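Local coordinates for periplasmic protein-probably involved in high-affinity Fe2+ transport (Escherichia coli F11, PDB 5I0Y) that probably takes part in high-affinity Fe2+ transport in the periplasm and binds copper at a site required for that iron transport, at residues F3-A8 / A21-Q25; G35-A39 / A100-M104; V43-A47 / F87-V91; Y110-I116 / F141-F147. The protein carries 1 engineered substitution. One frame throughout, in Å; residues are numbered along the deposited sequence.

Contact 1: F3-A8 / A21-Q25; sequences FKEYPA and AVYLQ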
# COMPACT_ATOMS: atom_id res chain seq x y z
N PHE B 3 0.21 -14.78 -15.71
CA PHE B 3 -0.83 -15.77 -15.29
C PHE B 3 -2.24 -15.31 -15.67
O PHE B 3 -2.46 -14.13 -15.93
CB PHE B 3 -0.76 -16.04 -13.79
CG PHE B 3 -0.87 -14.81 -12.92
CD1 PHE B 3 -2.10 -14.40 -12.42
CD2 PHE B 3 0.27 -14.08 -12.58
CE1 PHE B 3 -2.19 -13.27 -11.61
CE2 PHE B 3 0.18 -12.96 -11.77
CZ PHE B 3 -1.06 -12.55 -11.28
N LYS B 4 -3.18 -16.25 -15.68
CA LYS B 4 -4.58 -15.95 -16.01
C LYS B 4 -5.39 -15.57 -14.78
O LYS B 4 -5.26 -16.16 -13.72
CB LYS B 4 -5.23 -17.14 -16.71
CG LYS B 4 -4.76 -17.35 -18.14
CD LYS B 4 -5.52 -18.50 -18.79
CE LYS B 4 -4.80 -18.98 -20.03
NZ LYS B 4 -5.15 -20.40 -20.31
N GLU B 5 -6.24 -14.57 -14.96
CA GLU B 5 -7.17 -14.13 -13.93
C GLU B 5 -8.55 -13.98 -14.54
O GLU B 5 -8.68 -13.73 -15.74
CB GLU B 5 -6.71 -12.81 -13.28
CG GLU B 5 -6.55 -11.61 -14.21
CD GLU B 5 -6.74 -10.27 -13.51
OE1 GLU B 5 -6.09 -10.03 -12.47
OE2 GLU B 5 -7.56 -9.45 -14.00
N TYR B 6 -9.57 -14.14 -13.71
CA TYR B 6 -10.94 -14.21 -14.20
C TYR B 6 -11.82 -13.24 -13.44
O TYR B 6 -11.81 -13.23 -12.21
CB TYR B 6 -11.47 -15.64 -14.10
CG TYR B 6 -10.45 -16.62 -14.65
CD1 TYR B 6 -10.30 -16.80 -16.03
CD2 TYR B 6 -9.60 -17.31 -13.79
CE1 TYR B 6 -9.34 -17.69 -16.52
CE2 TYR B 6 -8.65 -18.19 -14.27
CZ TYR B 6 -8.52 -18.37 -15.64
OH TYR B 6 -7.56 -19.24 -16.10
N PRO B 7 -12.58 -12.41 -14.17
CA PRO B 7 -13.48 -11.49 -13.49
C PRO B 7 -14.60 -12.19 -12.74
O PRO B 7 -15.16 -13.18 -13.23
CB PRO B 7 -14.07 -10.65 -14.62
CG PRO B 7 -13.07 -10.77 -15.73
CD PRO B 7 -12.54 -12.16 -15.63
N ALA B 8 -14.88 -11.70 -11.54
CA ALA B 8 -16.08 -12.07 -10.81
C ALA B 8 -17.08 -10.91 -10.94
O ALA B 8 -17.07 -9.95 -10.14
CB ALA B 8 -15.75 -12.36 -9.36
N ALA B 21 -13.85 -7.36 -8.67
CA ALA B 21 -13.56 -8.64 -8.04
C ALA B 21 -12.98 -9.54 -9.11
O ALA B 21 -13.48 -9.57 -10.24
CB ALA B 21 -14.82 -9.23 -7.44
N VAL B 22 -11.92 -10.27 -8.78
CA VAL B 22 -11.36 -11.24 -9.71
C VAL B 22 -10.92 -12.45 -8.91
O VAL B 22 -10.82 -12.40 -7.69
CB VAL B 22 -10.17 -10.69 -10.52
CG1 VAL B 22 -10.61 -9.58 -11.46
CG2 VAL B 22 -9.06 -10.21 -9.59
N TYR B 23 -10.69 -13.55 -9.61
CA TYR B 23 -10.17 -14.75 -8.98
C TYR B 23 -9.19 -15.48 -9.90
O TYR B 23 -9.15 -15.26 -11.11
CB TYR B 23 -11.30 -15.68 -8.49
CG TYR B 23 -12.17 -16.23 -9.58
CD1 TYR B 23 -11.94 -17.50 -10.12
CD2 TYR B 23 -13.24 -15.50 -10.07
CE1 TYR B 23 -12.75 -18.01 -11.12
CE2 TYR B 23 -14.06 -16.00 -11.08
CZ TYR B 23 -13.81 -17.25 -11.59
OH TYR B 23 -14.64 -17.73 -12.59
N LEU B 24 -8.37 -16.32 -9.29
CA LEU B 24 -7.38 -17.12 -10.02
C LEU B 24 -7.12 -18.37 -9.18
O LEU B 24 -7.74 -18.58 -8.14
CB LEU B 24 -6.09 -16.32 -10.25
CG LEU B 24 -5.39 -15.81 -8.99
CD1 LEU B 24 -3.87 -15.74 -9.18
CD2 LEU B 24 -5.91 -14.45 -8.57
N GLN B 25 -6.18 -19.21 -9.63
CA GLN B 25 -5.83 -20.38 -8.83
C GLN B 25 -5.26 -19.99 -7.48
O GLN B 25 -4.72 -18.88 -7.32
CB GLN B 25 -4.92 -21.40 -9.56
CG GLN B 25 -4.28 -20.95 -10.85
CD GLN B 25 -3.00 -20.15 -10.68
OE1 GLN B 25 -2.68 -19.67 -9.59
NE2 GLN B 25 -2.27 -19.99 -11.77
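Y6 and Y23 meet through backbone and side chain at once. They form a hydrogen-bonded antiparallel pair: Y6 N donates to Y23 O at 2.9 Å, and Y23 N returns a bond to Y6 O at 2.8 Å. On the same face of the sheet Y6 CB lies over one face of the Y23 ring, 4.0 Å from the ring centroid and displaced toward the rim, a CH-pi contact. The two aromatic planes are inclined at 44°, an oblique pairing; of the Y6 side chain, CB comes closest to the Y23 ring. Y23 reaches back across because its CG stands between the backbone N and the carbonyl carbon (chi1 64°). Beyond it, A8 CB touches the edge of the same ring, 4.1 Å from Y23 CD2. A8 N also bonds A21 O at 2.9 Å, approaching from above the carbonyl plane.

The other face carries the non-hydrogen-bonded pair P7 and V22. Toward the N-terminus F3 CE1 rests on L24 CD1 at 3.9 Å.

Further out, L152 touches both tyrosines, while V22 and L24 continue the sheet by backbone bonds to Q46 and H44. F3 and L24 pack on E131 and T132 of the second subunit, respectively. This is the pairing of a beta hairpin, strands 6-14 and 17-24. It rests on three backbone hydrogen bonds, on the CH-pi contact and on apolar packing, without a salt bridge between the two segments.

Contact 2: G35-A39 / A100-M104; sequences GLPAA and ANIKM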
# COMPACT_ATOMS: atom_id res chain seq x y z
N GLY B 35 -2.60 -18.17 6.64
CA GLY B 35 -3.74 -18.16 5.71
C GLY B 35 -4.09 -19.56 5.25
O GLY B 35 -3.46 -20.53 5.68
N LEU B 36 -5.09 -19.68 4.38
CA LEU B 36 -5.48 -21.00 3.88
C LEU B 36 -4.46 -21.54 2.88
O LEU B 36 -4.16 -20.88 1.89
CB LEU B 36 -6.88 -20.93 3.25
CG LEU B 36 -7.55 -22.24 2.82
CD1 LEU B 36 -7.92 -23.14 4.01
CD2 LEU B 36 -8.80 -21.92 2.01
N PRO B 37 -3.89 -22.73 3.14
CA PRO B 37 -2.91 -23.24 2.19
C PRO B 37 -3.51 -23.51 0.82
O PRO B 37 -4.69 -23.89 0.72
CB PRO B 37 -2.43 -24.56 2.82
CG PRO B 37 -2.84 -24.49 4.25
CD PRO B 37 -4.06 -23.62 4.31
N ALA B 38 -2.73 -23.30 -0.23
CA ALA B 38 -3.18 -23.48 -1.60
C ALA B 38 -3.84 -24.84 -1.84
O ALA B 38 -4.84 -24.94 -2.55
CB ALA B 38 -2.03 -23.29 -2.57
N ALA B 39 -3.27 -25.89 -1.25
CA ALA B 39 -3.77 -27.24 -1.47
C ALA B 39 -5.17 -27.44 -0.90
O ALA B 39 -5.88 -28.36 -1.32
CB ALA B 39 -2.81 -28.28 -0.90
N ALA B 100 -7.14 -13.22 -0.76
CA ALA B 100 -7.03 -14.38 0.15
C ALA B 100 -7.34 -15.65 -0.62
O ALA B 100 -8.21 -15.66 -1.48
CB ALA B 100 -7.99 -14.27 1.34
N ASN B 101 -6.62 -16.72 -0.30
CA ASN B 101 -7.04 -18.06 -0.73
C ASN B 101 -8.34 -18.40 -0.01
O ASN B 101 -8.47 -18.18 1.20
CB ASN B 101 -6.01 -19.11 -0.35
CG ASN B 101 -4.81 -19.13 -1.28
OD1 ASN B 101 -4.76 -18.50 -2.35
ND2 ASN B 101 -3.82 -19.94 -0.89
N ILE B 102 -9.28 -18.95 -0.76
CA ILE B 102 -10.53 -19.39 -0.18
C ILE B 102 -10.99 -20.72 -0.77
O ILE B 102 -10.66 -21.08 -1.90
CB ILE B 102 -11.65 -18.33 -0.34
CG1 ILE B 102 -12.00 -18.15 -1.81
CG2 ILE B 102 -11.29 -16.99 0.31
CD1 ILE B 102 -13.31 -17.42 -2.01
N LYS B 103 -11.76 -21.44 0.03
CA LYS B 103 -12.45 -22.61 -0.45
C LYS B 103 -13.81 -22.14 -0.93
O LYS B 103 -14.52 -21.48 -0.18
CB LYS B 103 -12.57 -23.66 0.66
CG LYS B 103 -13.11 -25.00 0.20
CD LYS B 103 -13.36 -25.93 1.38
CE LYS B 103 -14.34 -27.03 0.99
NZ LYS B 103 -15.69 -26.46 0.72
N MET B 104 -14.14 -22.45 -2.17
CA MET B 104 -15.46 -22.15 -2.72
C MET B 104 -16.51 -23.13 -2.20
O MET B 104 -16.20 -24.06 -1.45
CB MET B 104 -15.39 -22.12 -4.25
CG MET B 104 -14.60 -20.92 -4.79
SD MET B 104 -15.35 -19.30 -4.47
CE MET B 104 -16.60 -19.26 -5.75
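N101 and L36 share the one hydrogen bond of this contact: N101 ND2 donates to L36 O at 3.0 Å. It is nearly straight, with 163° at the hydrogen, and the acceptor lies close to the amide plane of N101. CG of N101 stands anti to the carbonyl carbon (chi1 -78°), which carries the amide toward the loop. Both ends of that amide have further partners: ND2 also bonds I27 O, its strongest polar contact, and OD1 accepts from ND1 of H44. Tied at both ends, the amide plane is fixed in rotation, and a proton on ND1 of H44 is consistent with the NE2 of that histidine being the atom that faces copper. N101 is thus a second-shell residue of the metal site.

In the fold, residues 35-39 belong to the long connection between strands 17-24 and 43-51, which here passes over the end of strand 95-102. The contact lies at the surface, yet the N101 side chain is only about 7 Å from the copper ion.

A38 makes a van der Waals touch on the amide, its CB standing 4.2 Å from N101 ND2, and it also packs against P26 and D28.

Apolar packing is carried mainly by L36. Its CB lies 4.1 Å from N101 CB, while one branch of its fork, CD2, settles on the backbone where the strand ends, 3.7 Å from I102 C and 3.6 Å from K103 N. The extended first torsion of L36 (chi1 -173°) directs the fork toward K103, whose CB is 4.4 Å from L36 CD2.

Contact 3: V43-A47 / F87-V91; sequences VHLQA and FMPMV. Engineered in segment 43-47: Q46 (natural residue Glu). With CU (copper (II) ion), chain D.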
# COMPACT_ATOMS: atom_id res chain seq x y z
N VAL B 43 -9.70 -21.16 -4.98
CA VAL B 43 -9.30 -19.97 -5.74
C VAL B 43 -8.54 -19.03 -4.81
O VAL B 43 -8.63 -19.16 -3.59
CB VAL B 43 -10.52 -19.21 -6.36
CG1 VAL B 43 -11.41 -20.12 -7.22
CG2 VAL B 43 -11.35 -18.48 -5.30
N HIS B 44 -7.79 -18.11 -5.40
CA HIS B 44 -7.39 -16.88 -4.72
C HIS B 44 -8.36 -15.83 -5.17
O HIS B 44 -8.48 -15.58 -6.37
CB HIS B 44 -5.97 -16.50 -5.14
CG HIS B 44 -5.31 -15.46 -4.26
ND1 HIS B 44 -5.07 -15.66 -2.94
CD2 HIS B 44 -4.82 -14.19 -4.56
CE1 HIS B 44 -4.44 -14.57 -2.43
NE2 HIS B 44 -4.31 -13.67 -3.42
N LEU B 45 -9.09 -15.25 -4.21
CA LEU B 45 -10.07 -14.22 -4.50
C LEU B 45 -9.46 -12.86 -4.19
O LEU B 45 -8.79 -12.69 -3.18
CB LEU B 45 -11.34 -14.44 -3.66
CG LEU B 45 -12.50 -13.44 -3.83
CD1 LEU B 45 -13.13 -13.53 -5.21
CD2 LEU B 45 -13.53 -13.66 -2.73
N GLN B 46 -9.70 -11.90 -5.07
CA GLN B 46 -9.01 -10.63 -4.99
C GLN B 46 -9.95 -9.45 -5.18
O GLN B 46 -10.96 -9.55 -5.90
CB GLN B 46 -7.97 -10.53 -6.12
CG GLN B 46 -6.76 -11.41 -5.97
CD GLN B 46 -5.66 -11.04 -6.95
OE1 GLN B 46 -5.77 -10.07 -7.73
NE2 GLN B 46 -4.59 -11.77 -6.89
N ALA B 47 -9.57 -8.33 -4.58
CA ALA B 47 -10.16 -7.03 -4.87
C ALA B 47 -9.14 -6.21 -5.63
O ALA B 47 -8.01 -6.02 -5.16
CB ALA B 47 -10.55 -6.33 -3.58
N PHE B 87 -9.59 -10.00 3.58
CA PHE B 87 -8.46 -9.95 2.64
C PHE B 87 -7.25 -9.35 3.33
O PHE B 87 -7.37 -8.63 4.31
CB PHE B 87 -8.77 -9.10 1.40
CG PHE B 87 -9.81 -9.67 0.47
CD1 PHE B 87 -9.95 -11.04 0.27
CD2 PHE B 87 -10.61 -8.81 -0.26
CE1 PHE B 87 -10.89 -11.53 -0.62
CE2 PHE B 87 -11.57 -9.30 -1.13
CZ PHE B 87 -11.69 -10.66 -1.33
N MET B 88 -6.09 -9.68 2.79
CA MET B 88 -4.82 -9.06 3.18
C MET B 88 -4.29 -8.22 2.03
O MET B 88 -4.54 -8.53 0.87
CB MET B 88 -3.77 -10.15 3.39
CG MET B 88 -4.07 -11.17 4.45
SD MET B 88 -3.07 -12.63 4.12
CE MET B 88 -4.13 -13.49 2.95
N PRO B 89 -3.49 -7.19 2.34
CA PRO B 89 -2.71 -6.54 1.29
C PRO B 89 -1.60 -7.47 0.82
O PRO B 89 -0.99 -8.16 1.64
CB PRO B 89 -2.11 -5.30 1.99
CG PRO B 89 -2.67 -5.29 3.37
CD PRO B 89 -3.17 -6.67 3.67
N MET B 90 -1.41 -7.52 -0.50
CA MET B 90 -0.49 -8.48 -1.10
C MET B 90 0.20 -7.86 -2.29
O MET B 90 -0.23 -6.84 -2.81
CB MET B 90 -1.24 -9.71 -1.59
CG MET B 90 -2.17 -10.30 -0.55
SD MET B 90 -2.80 -11.95 -0.95
CE MET B 90 -1.42 -12.96 -0.45
N VAL B 91 1.30 -8.47 -2.71
CA VAL B 91 1.92 -8.14 -3.98
C VAL B 91 2.26 -9.41 -4.76
O VAL B 91 2.81 -10.37 -4.19
CB VAL B 91 3.11 -7.16 -3.83
CG1 VAL B 91 4.25 -7.78 -3.04
CG2 VAL B 91 3.55 -6.62 -5.19
CU CU D . -2.91 -12.19 -3.19
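The imidazole of H44 meets M90 at its edge: M90 SD lies practically in the ring plane, 4.3 Å from the ring centroid, and 3.4 Å from H44 NE2. Q46, an engineered residue that is Glu in the natural sequence, also has its NE2 in the ring plane, but beside CD2, whereas M90 SD lies by NE2 and CE1. The second flat group, the F87 ring, has L45 CD2 in plane at its edge, 3.8 Å from F87 CZ, while A47 CB approaches F87 CE2 obliquely at 4.0 Å. Y114 meets F87 edge-to-face, and the Y72 ring packs against it too.

H44 and M90 are both ligands of one copper ion, H44 NE2 at 2.1 Å and M90 SD at 2.3 Å, coming from opposite directions. M90 CG lies beside the backbone N (chi1 -50°) and the extended chi2 (-167°) carries SD to the copper; chi3 sets only where CE lies. H44 is steadied through ND1 by N101. H97 and, from the second subunit, H127 complete the set of four ligands, so the site is built across the dimer interface. Q46 NE2 stays 4.1 Å from the copper and is not a ligand.

Within this beta sandwich, strands 43-51 and 82-92 are separated in the sheet by strand 95-102, and their touching parts, 44-47 and 87-90, run at 94° to each other. No hydrogen bond joins them directly. F87 CE1 also comes within 3.5 Å of L45 O. Through their backbones M90 and V91 pair in parallel with a strand of the second subunit, continuing the sheet across the interface.

Contact 4: Y110-I116 / F141-F147; sequences YKVTYHI and FDVSYEF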
# COMPACT_ATOMS: atom_id res chain seq x y z
N TYR B 110 -23.02 -17.14 -7.85
CA TYR B 110 -22.58 -16.50 -6.61
C TYR B 110 -22.83 -15.00 -6.54
O TYR B 110 -22.89 -14.31 -7.56
CB TYR B 110 -21.07 -16.70 -6.47
CG TYR B 110 -20.67 -18.05 -5.95
CD1 TYR B 110 -20.37 -18.23 -4.61
CD2 TYR B 110 -20.55 -19.13 -6.82
CE1 TYR B 110 -19.98 -19.47 -4.13
CE2 TYR B 110 -20.19 -20.38 -6.34
CZ TYR B 110 -19.89 -20.53 -5.01
OH TYR B 110 -19.50 -21.77 -4.53
N LYS B 111 -22.99 -14.52 -5.30
CA LYS B 111 -22.91 -13.11 -4.98
C LYS B 111 -21.68 -12.95 -4.10
O LYS B 111 -21.39 -13.83 -3.29
CB LYS B 111 -24.14 -12.67 -4.17
CG LYS B 111 -23.94 -11.37 -3.43
CD LYS B 111 -25.18 -10.89 -2.70
CE LYS B 111 -25.17 -9.36 -2.61
NZ LYS B 111 -25.85 -8.81 -1.41
N VAL B 112 -20.92 -11.87 -4.30
CA VAL B 112 -19.90 -11.50 -3.33
C VAL B 112 -20.00 -10.00 -3.05
O VAL B 112 -20.18 -9.20 -3.97
CB VAL B 112 -18.47 -11.96 -3.71
CG1 VAL B 112 -17.89 -11.20 -4.92
CG2 VAL B 112 -17.53 -11.89 -2.51
N THR B 113 -19.91 -9.68 -1.76
CA THR B 113 -19.89 -8.29 -1.32
C THR B 113 -18.56 -8.02 -0.63
O THR B 113 -18.13 -8.78 0.24
CB THR B 113 -21.08 -7.98 -0.41
OG1 THR B 113 -22.29 -8.20 -1.15
CG2 THR B 113 -21.08 -6.50 0.07
N TYR B 114 -17.91 -6.94 -1.04
CA TYR B 114 -16.71 -6.45 -0.37
C TYR B 114 -17.09 -5.30 0.54
O TYR B 114 -17.77 -4.38 0.11
CB TYR B 114 -15.65 -6.02 -1.38
CG TYR B 114 -15.06 -7.13 -2.24
CD1 TYR B 114 -15.20 -8.49 -1.90
CD2 TYR B 114 -14.32 -6.81 -3.38
CE1 TYR B 114 -14.66 -9.48 -2.69
CE2 TYR B 114 -13.76 -7.81 -4.17
CZ TYR B 114 -13.93 -9.13 -3.82
OH TYR B 114 -13.37 -10.15 -4.57
N HIS B 115 -16.63 -5.37 1.78
CA HIS B 115 -16.86 -4.33 2.81
C HIS B 115 -15.59 -3.55 2.96
O HIS B 115 -14.59 -4.10 3.43
CB HIS B 115 -17.26 -4.97 4.14
CG HIS B 115 -18.30 -6.05 4.01
ND1 HIS B 115 -19.58 -5.78 3.66
CD2 HIS B 115 -18.22 -7.43 4.18
CE1 HIS B 115 -20.29 -6.92 3.63
NE2 HIS B 115 -19.46 -7.94 3.94
N ILE B 116 -15.60 -2.28 2.53
CA ILE B 116 -14.36 -1.50 2.39
C ILE B 116 -14.30 -0.34 3.37
O ILE B 116 -15.25 0.44 3.51
CB ILE B 116 -14.24 -1.00 0.94
CG1 ILE B 116 -14.31 -2.20 0.01
CG2 ILE B 116 -12.91 -0.28 0.72
CD1 ILE B 116 -14.34 -1.85 -1.45
N PHE B 141 -18.02 1.53 2.89
CA PHE B 141 -19.08 1.18 1.96
C PHE B 141 -18.90 -0.24 1.46
O PHE B 141 -17.80 -0.83 1.55
CB PHE B 141 -19.12 2.17 0.78
CG PHE B 141 -17.94 2.07 -0.16
CD1 PHE B 141 -18.05 1.39 -1.37
CD2 PHE B 141 -16.72 2.68 0.15
CE1 PHE B 141 -16.96 1.28 -2.23
CE2 PHE B 141 -15.63 2.58 -0.72
CZ PHE B 141 -15.76 1.88 -1.91
N ASP B 142 -19.99 -0.76 0.91
CA ASP B 142 -20.01 -2.06 0.25
C ASP B 142 -20.04 -1.93 -1.26
O ASP B 142 -20.59 -0.98 -1.81
CB ASP B 142 -21.27 -2.84 0.64
CG ASP B 142 -21.21 -3.44 2.03
OD1 ASP B 142 -20.18 -3.34 2.74
OD2 ASP B 142 -22.22 -4.06 2.42
N VAL B 143 -19.46 -2.93 -1.91
CA VAL B 143 -19.65 -3.12 -3.34
C VAL B 143 -19.95 -4.59 -3.60
O VAL B 143 -19.35 -5.47 -2.97
CB VAL B 143 -18.43 -2.63 -4.13
CG1 VAL B 143 -17.14 -3.23 -3.58
CG2 VAL B 143 -18.61 -2.96 -5.59
N SER B 144 -20.92 -4.85 -4.47
CA SER B 144 -21.34 -6.23 -4.76
C SER B 144 -21.15 -6.66 -6.21
O SER B 144 -21.17 -5.82 -7.13
CB SER B 144 -22.79 -6.43 -4.38
OG SER B 144 -22.95 -6.30 -2.98
N TYR B 145 -21.01 -7.97 -6.37
CA TYR B 145 -20.69 -8.59 -7.67
C TYR B 145 -21.48 -9.87 -7.78
O TYR B 145 -21.66 -10.56 -6.79
CB TYR B 145 -19.19 -8.93 -7.75
CG TYR B 145 -18.31 -7.73 -7.51
CD1 TYR B 145 -18.01 -6.86 -8.55
CD2 TYR B 145 -17.83 -7.44 -6.25
CE1 TYR B 145 -17.24 -5.73 -8.34
CE2 TYR B 145 -17.04 -6.32 -6.03
CZ TYR B 145 -16.76 -5.47 -7.08
OH TYR B 145 -15.98 -4.36 -6.87
N GLU B 146 -21.93 -10.18 -8.99
CA GLU B 146 -22.60 -11.45 -9.28
C GLU B 146 -21.85 -12.16 -10.38
O GLU B 146 -21.46 -11.56 -11.37
CB GLU B 146 -24.06 -11.22 -9.68
CG GLU B 146 -24.94 -10.71 -8.56
CD GLU B 146 -26.41 -10.60 -8.92
OE1 GLU B 146 -26.77 -10.85 -10.08
OE2 GLU B 146 -27.21 -10.26 -8.02
N PHE B 147 -21.60 -13.45 -10.19
CA PHE B 147 -20.81 -14.20 -11.14
C PHE B 147 -21.17 -15.67 -11.11
O PHE B 147 -21.65 -16.17 -10.09
CB PHE B 147 -19.29 -13.98 -10.92
CG PHE B 147 -18.77 -14.46 -9.58
CD1 PHE B 147 -17.97 -15.60 -9.51
CD2 PHE B 147 -19.03 -13.76 -8.40
CE1 PHE B 147 -17.48 -16.05 -8.30
CE2 PHE B 147 -18.53 -14.21 -7.19
CZ PHE B 147 -17.75 -15.35 -7.13
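F147 lays one face of its ring against Y110: Y110 CB sits 3.8 Å from the F147 ring centroid, a CH-pi contact near the rim. The rings are close to parallel but slid apart, so they barely overlap. F147 leans back over its partner because its CG lies between N and the carbonyl carbon (chi1 63°); this also brings F147 CE2 within 3.8 Å of V112 CG1. Further along this face, the Y114 and Y145 side chains cross at about a right angle with ring planes 56° apart, touching at Y114 CD2 and Y145 CE2 (3.8 Å). At the other end I116 and F141 lie side by side and point the same way, with I116 CD1 4.0 Å from F141 CZ and I116 CB over one face of the F141 ring.

The opposite face is polar. T113 OG1 and S144 OG share a hydrogen bond of 2.7 Å. H115 ND1 donates to D142 OD1 at 2.7 Å, within the imidazole plane but from above the carboxylate plane; NE2 of H115 bonds T73, so both ring nitrogens are engaged.

Eight backbone hydrogen bonds hold seven successive pairs in regular antiparallel register, the strand axes at 160°. Strand 141-149 is an outermost strand of the sheet within this chain, and strand 108-117 joins it to strand 69-76. The mainly aromatic and aliphatic face of Y110, V112, Y114 and Y145, whose tyrosine hydroxyls bond G106 O, Q46 O and L19 O, turns inward, where A21 of strand 17-24 and V12 of strand 6-14 pack on it as the facing part of the sandwich.

All four contacts belong to one antiparallel sheet folded as a sandwich. Along the chain contact 1 closes first, contact 3 is nested inside the loop closed by contact 2, and contact 4 follows. Contacts 1 and 3 (centres about 10 Å apart) are joined by backbone hydrogen bonds between neighbouring strands 17-24 and 43-51; contacts 2 and 3, their centres also about 10 Å apart, connect likewise through strands 95-102 and 43-51. Contact 4 lies about 14 Å from contact 3, centre to centre, and meets it where the Y114 hydroxyl bonds Q46 O. The copper site of contact 3 is thus tied to the hairpin, the covering loop and the far strands of the sandwich.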